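Putative oxidoreductase (Thermus thermophilus, PDB 2ISM) is of unknown function but is a putative oxidoreductase with a six-bladed beta-propeller fold and a bound calcium ion. Local coordinates at residues Gly206-Pro211 with Gly271-Phe276; Thr213-Ser218 with Gly297-Trp302; Asp232-Ile237 with Asp259-Trp264; Arg277-Val282 with Leu290-Leu295. One frame throughout, in Å; residues are numbered along the deposited sequence.

In the fold
The four contacts lie in two adjacent blades of the propeller. Interaction 3 pairs the third and fourth strands of one blade. Interaction 4 pairs the second and third strands of the next. Interactions 1 and 2 join the two blades, and their centres are about 11 Å apart. Interaction 1 adjoins interaction 4, with centres about 9 Å apart, and Ala274 O lies 2.8 Å from Tyr281 N. Phe217 of interaction 2 meets Phe275, Leu261 and Leu280, so its ring touches all three other contacts. Val234 of interaction 3 packs on Leu280, Val282 and Leu293 of interaction 4. The calcium ion sits at interaction 3, about 13 Å from the side chains of Leu273 and Phe217.

Interaction 1 (Gly206-Pro211 with Gly271-Phe276); sequences GLAWHP and GNLAFF
Phe275 meets the end of the 206-211 segment with both its ring and its CB. His210 CA sits over one face of the ring in a CH-pi contact, 3.8 Å from the Phe275 centroid and displaced toward the rim. The His210 ring approaches obliquely, with the two planes 58° apart. Pro211 CD lies 3.7 Å from Phe275 CG, and the side chains cross at about a right angle.

At the other end, Asn272 OD1 accepts a hydrogen bond from Leu207 N (2.9 Å, 152°). Gly206 has no side chain, and its CA comes 3.0 Å from Asn272 OD1. Water 1 donates to Leu207 O and accepts from Asn272 ND2, so the amide meets Leu207 twice, directly through OD1 and through the water from ND2.

Between these ends, Leu273 CD1 presses on Ala208 CB at 3.4 Å, tighter than usual. Leu273 chi2 (31°), which places CD1, is away from its usual values, in keeping with this tight approach.

Second-shell residues hold these groups. Glu319 also bonds Asn272 ND2, His210 ND1 accepts from Lys212 N, and Trp302 stacks on the His210 ring. The segments run nearly parallel and join the first strands of adjacent propeller blades, 208-209 and 270-276. Strand 216-220 flanks one of them and strand 279-284 the other.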
# COMPACT_ATOMS: atom_id res chain seq x y z
N GLY B 206 -18.08 3.05 11.61
CA GLY B 206 -17.04 3.30 10.63
C GLY B 206 -17.26 4.37 9.57
O GLY B 206 -18.38 4.59 9.12
N LEU B 207 -16.18 5.04 9.19
CA LEU B 207 -16.21 6.10 8.18
C LEU B 207 -14.92 6.03 7.37
O LEU B 207 -13.83 6.10 7.93
CB LEU B 207 -16.30 7.48 8.83
CG LEU B 207 -17.58 7.90 9.56
CD1 LEU B 207 -17.34 9.22 10.29
CD2 LEU B 207 -18.71 8.04 8.55
N ALA B 208 -15.05 5.90 6.06
CA ALA B 208 -13.88 5.84 5.19
C ALA B 208 -14.21 6.37 3.81
O ALA B 208 -15.29 6.11 3.28
CB ALA B 208 -13.37 4.41 5.10
N TRP B 209 -13.30 7.13 3.22
CA TRP B 209 -13.51 7.69 1.89
C TRP B 209 -12.62 7.03 0.84
O TRP B 209 -11.42 6.85 1.05
CB TRP B 209 -13.26 9.20 1.91
CG TRP B 209 -14.35 9.99 2.58
CD1 TRP B 209 -15.48 10.49 1.99
CD2 TRP B 209 -14.43 10.34 3.97
NE1 TRP B 209 -16.26 11.14 2.93
CE2 TRP B 209 -15.64 11.05 4.15
CE3 TRP B 209 -13.61 10.11 5.08
CZ2 TRP B 209 -16.04 11.54 5.40
CZ3 TRP B 209 -14.00 10.60 6.32
CH2 TRP B 209 -15.21 11.31 6.47
N HIS B 210 -13.22 6.66 -0.29
CA HIS B 210 -12.48 6.03 -1.38
C HIS B 210 -11.51 7.08 -1.92
O HIS B 210 -11.92 8.17 -2.33
CB HIS B 210 -13.44 5.57 -2.47
CG HIS B 210 -12.82 4.66 -3.48
ND1 HIS B 210 -11.89 5.09 -4.40
CD2 HIS B 210 -13.00 3.33 -3.71
CE1 HIS B 210 -11.52 4.07 -5.16
NE2 HIS B 210 -12.18 2.99 -4.76
N PRO B 211 -10.20 6.77 -1.93
CA PRO B 211 -9.17 7.70 -2.41
C PRO B 211 -9.33 8.24 -3.84
O PRO B 211 -8.93 9.36 -4.13
CB PRO B 211 -7.88 6.90 -2.23
CG PRO B 211 -8.33 5.49 -2.45
CD PRO B 211 -9.62 5.44 -1.66
N GLY B 271 -15.79 -2.83 13.32
CA GLY B 271 -15.28 -1.67 14.01
C GLY B 271 -15.21 -0.66 12.87
O GLY B 271 -16.14 -0.55 12.07
N ASN B 272 -14.10 0.05 12.76
CA ASN B 272 -13.96 1.03 11.69
C ASN B 272 -13.50 0.32 10.42
O ASN B 272 -13.28 -0.89 10.42
CB ASN B 272 -12.95 2.11 12.09
CG ASN B 272 -13.13 3.41 11.32
OD1 ASN B 272 -14.05 3.53 10.52
ND2 ASN B 272 -12.26 4.38 11.58
N LEU B 273 -13.40 1.07 9.33
CA LEU B 273 -12.92 0.50 8.07
C LEU B 273 -12.03 1.54 7.41
O LEU B 273 -12.10 2.72 7.75
CB LEU B 273 -14.08 0.12 7.14
CG LEU B 273 -15.37 0.94 6.99
CD1 LEU B 273 -15.14 2.42 7.21
CD2 LEU B 273 -15.95 0.66 5.61
N ALA B 274 -11.17 1.11 6.50
CA ALA B 274 -10.27 2.04 5.83
C ALA B 274 -9.79 1.51 4.50
O ALA B 274 -9.66 0.30 4.30
CB ALA B 274 -9.08 2.34 6.73
N PHE B 275 -9.51 2.43 3.57
CA PHE B 275 -9.00 2.06 2.26
C PHE B 275 -7.48 1.99 2.39
O PHE B 275 -6.83 2.91 2.89
CB PHE B 275 -9.43 3.09 1.22
CG PHE B 275 -10.85 2.92 0.76
CD1 PHE B 275 -11.17 1.97 -0.20
CD2 PHE B 275 -11.87 3.67 1.33
CE1 PHE B 275 -12.49 1.77 -0.60
CE2 PHE B 275 -13.20 3.48 0.94
CZ PHE B 275 -13.51 2.53 -0.02
N PHE B 276 -6.93 0.86 1.95
CA PHE B 276 -5.50 0.61 2.05
C PHE B 276 -5.07 -0.25 0.87
O PHE B 276 -5.59 -1.36 0.68
CB PHE B 276 -5.23 -0.11 3.38
CG PHE B 276 -3.78 -0.43 3.65
CD1 PHE B 276 -2.86 0.59 3.87
CD2 PHE B 276 -3.36 -1.75 3.73
CE1 PHE B 276 -1.53 0.29 4.18
CE2 PHE B 276 -2.04 -2.06 4.04
CZ PHE B 276 -1.12 -1.04 4.27
O HOH W 1 -12.68 6.79 10.45

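Interaction 2 (Thr213-Ser218 with Gly297-Trp302); sequences TGELFS and GERGRW
Glu215 receives hydrogen bonds from two parts of the 297-302 segment. Trp302 NE1 donates to Glu215 OE1 at 2.6 Å and 165°. The oxygen lies near the indole plane and is met on its syn side. Gly300 N donates to Glu215 OE2 at 2.7 Å, also from the syn side but 31° out of the carboxylate plane.

Glu215 OE1 has a second donor. Thr213 OG1 gives its proton to the anti lone pair of that oxygen, 2.7 Å away. Thr213 OG1 in turn accepts from Glu215 N at 3.2 Å, which makes an ST turn. The carboxylate is thus gripped by three donors and its rotation is fixed.

Gly300 belongs to a type II turn from Glu298 to Arg301, and its positive phi suits that turn. Arg299 stretches back from the turn across Glu215. Glu215 CG lies 3.9 Å above the plane of the Arg299 guanidinium, over its centre. The positive group is near, yet no N-H points at the carboxylate, so the attraction is probably only electrostatic. Arg299 NE makes a weak bond to Thr213 O at 3.4 Å.

Packing completes the contact. The edge of Phe217 points at the face of Trp302, with Phe217 CZ 4.0 Å from Trp302 CD1. Thr213 CG2 meets the indole edge at Trp302 CZ2, 3.9 Å away.

The contact ties strand 216-220 of one blade to the hairpin of strands 289-298 and 301-312 in the next. Leu236 and Leu261 also pack on Trp302.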
# COMPACT_ATOMS: atom_id res chain seq x y z
N THR B 213 -12.50 8.13 -5.85
CA THR B 213 -13.80 8.75 -6.08
C THR B 213 -14.27 9.75 -5.04
O THR B 213 -15.10 10.62 -5.33
CB THR B 213 -14.89 7.68 -6.20
OG1 THR B 213 -15.03 7.01 -4.94
CG2 THR B 213 -14.50 6.65 -7.27
N GLY B 214 -13.77 9.64 -3.81
CA GLY B 214 -14.19 10.55 -2.76
C GLY B 214 -15.50 10.09 -2.13
O GLY B 214 -16.06 10.77 -1.27
N GLU B 215 -15.98 8.93 -2.56
CA GLU B 215 -17.22 8.37 -2.03
C GLU B 215 -17.05 7.93 -0.58
O GLU B 215 -15.99 7.41 -0.21
CB GLU B 215 -17.65 7.16 -2.86
CG GLU B 215 -18.13 7.49 -4.26
CD GLU B 215 -18.30 6.24 -5.10
OE1 GLU B 215 -17.27 5.58 -5.37
OE2 GLU B 215 -19.44 5.91 -5.48
N LEU B 216 -18.09 8.12 0.23
CA LEU B 216 -18.06 7.73 1.64
C LEU B 216 -18.60 6.33 1.86
O LEU B 216 -19.65 5.97 1.36
CB LEU B 216 -18.87 8.72 2.47
CG LEU B 216 -19.07 8.34 3.95
CD1 LEU B 216 -17.72 8.27 4.65
CD2 LEU B 216 -19.98 9.36 4.63
N PHE B 217 -17.85 5.54 2.62
CA PHE B 217 -18.23 4.18 2.95
C PHE B 217 -18.34 4.11 4.46
O PHE B 217 -17.57 4.75 5.17
CB PHE B 217 -17.17 3.19 2.47
CG PHE B 217 -17.13 3.03 0.98
CD1 PHE B 217 -17.66 1.89 0.38
CD2 PHE B 217 -16.59 4.02 0.18
CE1 PHE B 217 -17.65 1.74 -1.00
CE2 PHE B 217 -16.58 3.89 -1.21
CZ PHE B 217 -17.11 2.74 -1.80
N SER B 218 -19.30 3.32 4.95
CA SER B 218 -19.50 3.19 6.38
C SER B 218 -19.76 1.74 6.76
O SER B 218 -20.22 0.94 5.94
CB SER B 218 -20.69 4.06 6.81
OG SER B 218 -20.96 3.95 8.19
N GLY B 297 -15.46 -2.13 -9.95
CA GLY B 297 -16.48 -1.20 -10.37
C GLY B 297 -15.98 0.22 -10.57
O GLY B 297 -14.80 0.46 -10.85
N GLU B 298 -16.90 1.16 -10.41
CA GLU B 298 -16.60 2.57 -10.57
C GLU B 298 -17.52 3.37 -9.66
O GLU B 298 -18.36 2.80 -8.97
CB GLU B 298 -16.82 2.97 -12.04
CG GLU B 298 -18.25 2.75 -12.52
CD GLU B 298 -18.36 2.72 -14.04
OE1 GLU B 298 -17.69 3.54 -14.70
OE2 GLU B 298 -19.13 1.89 -14.56
N ARG B 299 -17.35 4.69 -9.66
CA ARG B 299 -18.17 5.56 -8.82
C ARG B 299 -19.66 5.25 -9.00
O ARG B 299 -20.17 5.25 -10.12
CB ARG B 299 -17.90 7.03 -9.18
CG ARG B 299 -18.34 8.03 -8.11
CD ARG B 299 -17.94 9.45 -8.49
NE ARG B 299 -17.79 10.32 -7.32
CZ ARG B 299 -18.79 10.66 -6.51
NH1 ARG B 299 -20.02 10.22 -6.73
NH2 ARG B 299 -18.55 11.45 -5.47
N GLY B 300 -20.34 4.99 -7.89
CA GLY B 300 -21.76 4.69 -7.94
C GLY B 300 -22.10 3.27 -8.36
O GLY B 300 -23.27 2.91 -8.39
N ARG B 301 -21.09 2.47 -8.68
CA ARG B 301 -21.31 1.09 -9.10
C ARG B 301 -20.35 0.01 -8.63
O ARG B 301 -19.73 -0.68 -9.44
CB ARG B 301 -21.39 1.02 -10.63
CG ARG B 301 -22.68 1.57 -11.22
CD ARG B 301 -23.71 0.47 -11.41
NE ARG B 301 -23.36 -0.40 -12.53
CZ ARG B 301 -24.10 -1.44 -12.94
NH1 ARG B 301 -25.23 -1.73 -12.31
NH2 ARG B 301 -23.71 -2.17 -13.97
N TRP B 302 -20.24 -0.15 -7.32
CA TRP B 302 -19.23 -1.03 -6.72
C TRP B 302 -19.83 -2.35 -6.26
O TRP B 302 -21.02 -2.44 -5.97
CB TRP B 302 -18.56 -0.36 -5.51
CG TRP B 302 -17.80 0.88 -5.81
CD1 TRP B 302 -18.19 2.16 -5.57
CD2 TRP B 302 -16.50 0.96 -6.40
NE1 TRP B 302 -17.22 3.04 -5.97
CE2 TRP B 302 -16.17 2.33 -6.49
CE3 TRP B 302 -15.58 0.01 -6.87
CZ2 TRP B 302 -14.95 2.78 -7.02
CZ3 TRP B 302 -14.37 0.45 -7.40
CH2 TRP B 302 -14.07 1.82 -7.47

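Interaction 3 (Asp232-Ile237 with Asp259-Trp264); sequences DEVNLI and DPLYFW. With CA (calcium ion), chain E.
Val234 faces both Leu261 and Tyr262, a classic beta bulge. Val234 O accepts from Leu261 N at 2.7 Å and from Tyr262 N at 3.3 Å. Both donors lie in the plane of the carbonyl, and the closer bond is the more bent (131°). Val234 N donates to Tyr262 O, and Trp264 N to Asp232 O, so the antiparallel pairing continues past the bulge.

Val234 points to the same face as Trp264. Its CG2 meets the indole at Trp264 CH2, 3.8 Å away, in an oblique approach. Its CG1 lies beside Leu261 CD2, and the two side chains point the same way.

Glu233 and Phe263 point to the other face. There Glu233 CB touches Pro260 CB at 3.5 Å. Glu233 CG takes the crowded position between backbone N and carbonyl carbon (chi1 40°), and the chain beyond it extends to the calcium ion. Both carboxylate oxygens bind the metal, Glu233 OE1 at 2.9 Å and Glu233 OE2 at 2.7 Å. Four waters and Tyr243 O bring the ligands to seven.

Apart from the waters, the ion has ligands from two residues of the chain. The bonds from Glu233 are long for calcium. With a single carboxylate, and water as four of the seven ligands, the site is consistent with a loosely held ion on the side of the sheet to which Glu233 points.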
# COMPACT_ATOMS: atom_id res chain seq x y z
N ASP B 232 -24.41 -7.79 9.46
CA ASP B 232 -23.64 -6.58 9.71
C ASP B 232 -23.32 -6.13 8.29
O ASP B 232 -23.32 -6.95 7.37
CB ASP B 232 -22.38 -6.91 10.49
CG ASP B 232 -22.69 -7.53 11.84
OD1 ASP B 232 -23.06 -6.78 12.77
OD2 ASP B 232 -22.58 -8.76 11.97
N GLU B 233 -23.02 -4.85 8.10
CA GLU B 233 -22.81 -4.39 6.74
C GLU B 233 -21.82 -3.27 6.50
O GLU B 233 -21.31 -2.64 7.43
CB GLU B 233 -24.16 -3.97 6.18
CG GLU B 233 -24.98 -3.23 7.23
CD GLU B 233 -26.29 -2.69 6.71
OE1 GLU B 233 -27.20 -3.48 6.38
OE2 GLU B 233 -26.41 -1.45 6.65
N VAL B 234 -21.56 -3.04 5.22
CA VAL B 234 -20.70 -1.96 4.76
C VAL B 234 -21.61 -1.26 3.76
O VAL B 234 -22.15 -1.90 2.85
CB VAL B 234 -19.45 -2.45 4.02
CG1 VAL B 234 -18.70 -1.25 3.45
CG2 VAL B 234 -18.56 -3.24 4.97
N ASN B 235 -21.80 0.04 3.94
CA ASN B 235 -22.66 0.83 3.08
C ASN B 235 -21.91 1.91 2.32
O ASN B 235 -20.90 2.43 2.78
CB ASN B 235 -23.77 1.50 3.91
CG ASN B 235 -24.70 0.51 4.57
OD1 ASN B 235 -24.75 0.40 5.80
ND2 ASN B 235 -25.45 -0.23 3.76
N LEU B 236 -22.42 2.24 1.13
CA LEU B 236 -21.87 3.30 0.31
C LEU B 236 -22.85 4.43 0.62
O LEU B 236 -24.01 4.39 0.21
CB LEU B 236 -21.93 2.93 -1.18
CG LEU B 236 -21.49 3.98 -2.20
CD1 LEU B 236 -20.13 4.54 -1.82
CD2 LEU B 236 -21.45 3.36 -3.59
N ILE B 237 -22.38 5.42 1.37
CA ILE B 237 -23.22 6.53 1.80
C ILE B 237 -23.38 7.67 0.80
O ILE B 237 -22.39 8.24 0.34
CB ILE B 237 -22.68 7.14 3.13
CG1 ILE B 237 -22.45 6.03 4.17
CG2 ILE B 237 -23.66 8.17 3.68
CD1 ILE B 237 -23.71 5.29 4.57
N ASP B 259 -29.53 -0.68 -0.30
CA ASP B 259 -28.91 -1.93 0.15
C ASP B 259 -27.44 -1.71 0.46
O ASP B 259 -26.80 -0.79 -0.04
CB ASP B 259 -29.00 -3.02 -0.93
CG ASP B 259 -30.42 -3.43 -1.24
OD1 ASP B 259 -31.26 -3.47 -0.32
OD2 ASP B 259 -30.69 -3.74 -2.42
N PRO B 260 -26.88 -2.57 1.32
CA PRO B 260 -25.46 -2.42 1.66
C PRO B 260 -24.58 -2.90 0.51
O PRO B 260 -25.00 -3.69 -0.33
CB PRO B 260 -25.31 -3.28 2.91
CG PRO B 260 -26.34 -4.35 2.70
CD PRO B 260 -27.52 -3.56 2.20
N LEU B 261 -23.35 -2.38 0.47
CA LEU B 261 -22.38 -2.77 -0.54
C LEU B 261 -22.05 -4.23 -0.29
O LEU B 261 -21.79 -5.00 -1.22
CB LEU B 261 -21.12 -1.93 -0.40
CG LEU B 261 -19.87 -2.43 -1.12
CD1 LEU B 261 -20.07 -2.36 -2.63
CD2 LEU B 261 -18.68 -1.59 -0.70
N TYR B 262 -22.06 -4.61 0.99
CA TYR B 262 -21.77 -5.97 1.39
C TYR B 262 -22.32 -6.19 2.79
O TYR B 262 -22.38 -5.26 3.60
CB TYR B 262 -20.25 -6.21 1.41
CG TYR B 262 -19.87 -7.67 1.53
CD1 TYR B 262 -19.90 -8.51 0.42
CD2 TYR B 262 -19.50 -8.22 2.76
CE1 TYR B 262 -19.58 -9.86 0.53
CE2 TYR B 262 -19.18 -9.56 2.88
CZ TYR B 262 -19.22 -10.38 1.76
OH TYR B 262 -18.91 -11.71 1.87
N PHE B 263 -22.73 -7.42 3.08
CA PHE B 263 -23.23 -7.75 4.40
C PHE B 263 -22.92 -9.21 4.70
O PHE B 263 -22.85 -10.04 3.80
CB PHE B 263 -24.73 -7.48 4.54
CG PHE B 263 -25.61 -8.40 3.74
CD1 PHE B 263 -25.82 -8.18 2.38
CD2 PHE B 263 -26.24 -9.48 4.35
CE1 PHE B 263 -26.66 -9.02 1.64
CE2 PHE B 263 -27.08 -10.32 3.63
CZ PHE B 263 -27.29 -10.09 2.27
N TRP B 264 -22.73 -9.52 5.98
CA TRP B 264 -22.46 -10.89 6.41
C TRP B 264 -23.70 -11.52 7.05
O TRP B 264 -24.00 -11.26 8.22
CB TRP B 264 -21.28 -10.92 7.38
CG TRP B 264 -19.99 -10.47 6.78
CD1 TRP B 264 -19.02 -11.27 6.25
CD2 TRP B 264 -19.53 -9.13 6.64
NE1 TRP B 264 -17.98 -10.49 5.78
CE2 TRP B 264 -18.27 -9.17 6.01
CE3 TRP B 264 -20.06 -7.88 6.98
CZ2 TRP B 264 -17.53 -8.03 5.72
CZ3 TRP B 264 -19.33 -6.74 6.69
CH2 TRP B 264 -18.08 -6.82 6.07
CA CA E . -29.10 -1.34 6.26
O HOH W 2 -24.44 0.74 0.04
O HOH W 3 -30.74 -2.85 4.69
O HOH W 4 -27.96 -0.70 3.82
O HOH W 5 -28.55 0.57 8.05
O HOH W 6 -30.72 -2.27 8.34

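Interaction 4 (Arg277-Val282 with Leu290-Leu295); sequences RGDLYV and LLRLVL
Leu280 and Leu293 form the apolar centre, with Leu280 CB 4.1 Å from Leu293 CB. Leu293 CD1 reaches on to Val282 CG2, also 4.1 Å away, and Leu295 CD1 closes on Leu280 CB from the other end. Paired backbone hydrogen bonds join Leu280 to Leu293 and Val282 to Leu291.

On the opposite face of the sheet, Tyr281 and Arg292 lie side by side and point the same way. Arg292 CG sits 3.9 Å above the Tyr281 ring plane, toward the rim. The arginine chain then bends at chi3 (-67°), which brings NE back to the hydroxyl. Arg292 NE donates to Tyr281 OH at 2.8 Å, and Arg292 NH2 adds a weak bond. Leu290 CG meets the ring edge, in plane.

At the polar edge, Asp279 OD2 stays 4.1 Å from Arg292 NE, beyond a salt bridge. The salt bridge of Arg292 is to Glu308. Water 7 accepts from Leu295 N at 2.7 Å, beside Gly278 and Asp279.

Strands 279-284 and 289-298 form a hairpin in the middle of their blade. Strand 270-276 flanks it on one side and strand 301-312 on the other. Lys212 of the second subunit packs on Arg292.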
# COMPACT_ATOMS: atom_id res chain seq x y z
N ARG B 277 -4.15 0.26 0.06
CA ARG B 277 -3.65 -0.46 -1.10
C ARG B 277 -4.72 -0.91 -2.10
O ARG B 277 -4.69 -2.04 -2.59
CB ARG B 277 -2.81 -1.66 -0.64
CG ARG B 277 -1.61 -1.22 0.19
CD ARG B 277 -0.74 -2.37 0.63
NE ARG B 277 0.37 -1.89 1.45
CZ ARG B 277 1.29 -2.68 2.00
NH1 ARG B 277 1.23 -3.99 1.81
NH2 ARG B 277 2.25 -2.17 2.75
N GLY B 278 -5.66 -0.01 -2.39
CA GLY B 278 -6.71 -0.32 -3.34
C GLY B 278 -7.83 -1.21 -2.85
O GLY B 278 -8.78 -1.48 -3.59
N ASP B 279 -7.74 -1.67 -1.60
CA ASP B 279 -8.77 -2.53 -1.05
C ASP B 279 -9.41 -1.88 0.18
O ASP B 279 -8.86 -0.96 0.77
CB ASP B 279 -8.18 -3.89 -0.66
CG ASP B 279 -7.59 -4.63 -1.84
OD1 ASP B 279 -8.30 -4.80 -2.86
OD2 ASP B 279 -6.41 -5.04 -1.76
N LEU B 280 -10.59 -2.38 0.54
CA LEU B 280 -11.31 -1.85 1.70
C LEU B 280 -11.13 -2.82 2.86
O LEU B 280 -11.56 -3.97 2.78
CB LEU B 280 -12.79 -1.70 1.37
CG LEU B 280 -13.72 -1.10 2.44
CD1 LEU B 280 -13.10 0.16 3.02
CD2 LEU B 280 -15.08 -0.80 1.82
N TYR B 281 -10.48 -2.36 3.93
CA TYR B 281 -10.25 -3.20 5.10
C TYR B 281 -11.28 -2.92 6.18
O TYR B 281 -11.61 -1.76 6.44
CB TYR B 281 -8.85 -2.95 5.65
CG TYR B 281 -7.75 -3.53 4.78
CD1 TYR B 281 -6.99 -4.61 5.23
CD2 TYR B 281 -7.48 -3.01 3.52
CE1 TYR B 281 -5.99 -5.16 4.43
CE2 TYR B 281 -6.49 -3.55 2.71
CZ TYR B 281 -5.75 -4.63 3.18
OH TYR B 281 -4.76 -5.18 2.39
N VAL B 282 -11.79 -3.97 6.80
CA VAL B 282 -12.80 -3.83 7.84
C VAL B 282 -12.40 -4.57 9.11
O VAL B 282 -12.24 -5.79 9.10
CB VAL B 282 -14.16 -4.37 7.36
CG1 VAL B 282 -15.23 -4.18 8.43
CG2 VAL B 282 -14.57 -3.67 6.07
N LEU B 290 -9.22 -8.96 10.70
CA LEU B 290 -9.20 -7.79 9.83
C LEU B 290 -9.47 -8.36 8.45
O LEU B 290 -8.68 -9.15 7.94
CB LEU B 290 -7.83 -7.12 9.86
CG LEU B 290 -7.67 -5.91 8.94
CD1 LEU B 290 -8.58 -4.77 9.42
CD2 LEU B 290 -6.22 -5.46 8.93
N LEU B 291 -10.60 -7.99 7.85
CA LEU B 291 -10.94 -8.50 6.53
C LEU B 291 -10.59 -7.51 5.43
O LEU B 291 -10.61 -6.29 5.64
CB LEU B 291 -12.43 -8.85 6.46
CG LEU B 291 -12.93 -9.88 7.49
CD1 LEU B 291 -14.40 -10.17 7.23
CD2 LEU B 291 -12.11 -11.15 7.40
N ARG B 292 -10.26 -8.05 4.27
CA ARG B 292 -9.91 -7.27 3.10
C ARG B 292 -11.01 -7.50 2.07
O ARG B 292 -11.28 -8.64 1.69
CB ARG B 292 -8.56 -7.74 2.54
CG ARG B 292 -8.13 -7.05 1.25
CD ARG B 292 -6.95 -7.75 0.59
NE ARG B 292 -5.72 -7.66 1.37
CZ ARG B 292 -5.17 -8.68 2.03
NH1 ARG B 292 -5.74 -9.88 2.01
NH2 ARG B 292 -4.05 -8.49 2.72
N LEU B 293 -11.66 -6.42 1.64
CA LEU B 293 -12.72 -6.52 0.65
C LEU B 293 -12.16 -6.06 -0.70
O LEU B 293 -11.72 -4.92 -0.84
CB LEU B 293 -13.92 -5.65 1.04
CG LEU B 293 -14.95 -6.23 2.01
CD1 LEU B 293 -14.29 -6.63 3.32
CD2 LEU B 293 -16.03 -5.19 2.26
N VAL B 294 -12.16 -6.96 -1.67
CA VAL B 294 -11.66 -6.64 -3.00
C VAL B 294 -12.82 -6.10 -3.82
O VAL B 294 -13.81 -6.79 -4.05
CB VAL B 294 -11.08 -7.89 -3.69
CG1 VAL B 294 -10.46 -7.50 -5.03
CG2 VAL B 294 -10.04 -8.55 -2.79
N LEU B 295 -12.69 -4.85 -4.25
CA LEU B 295 -13.75 -4.20 -5.01
C LEU B 295 -13.53 -4.15 -6.51
O LEU B 295 -12.40 -4.13 -7.00
CB LEU B 295 -13.94 -2.77 -4.50
CG LEU B 295 -14.02 -2.56 -2.98
CD1 LEU B 295 -14.17 -1.07 -2.69
CD2 LEU B 295 -15.18 -3.34 -2.41
O HOH W 7 -10.40 -3.43 -4.22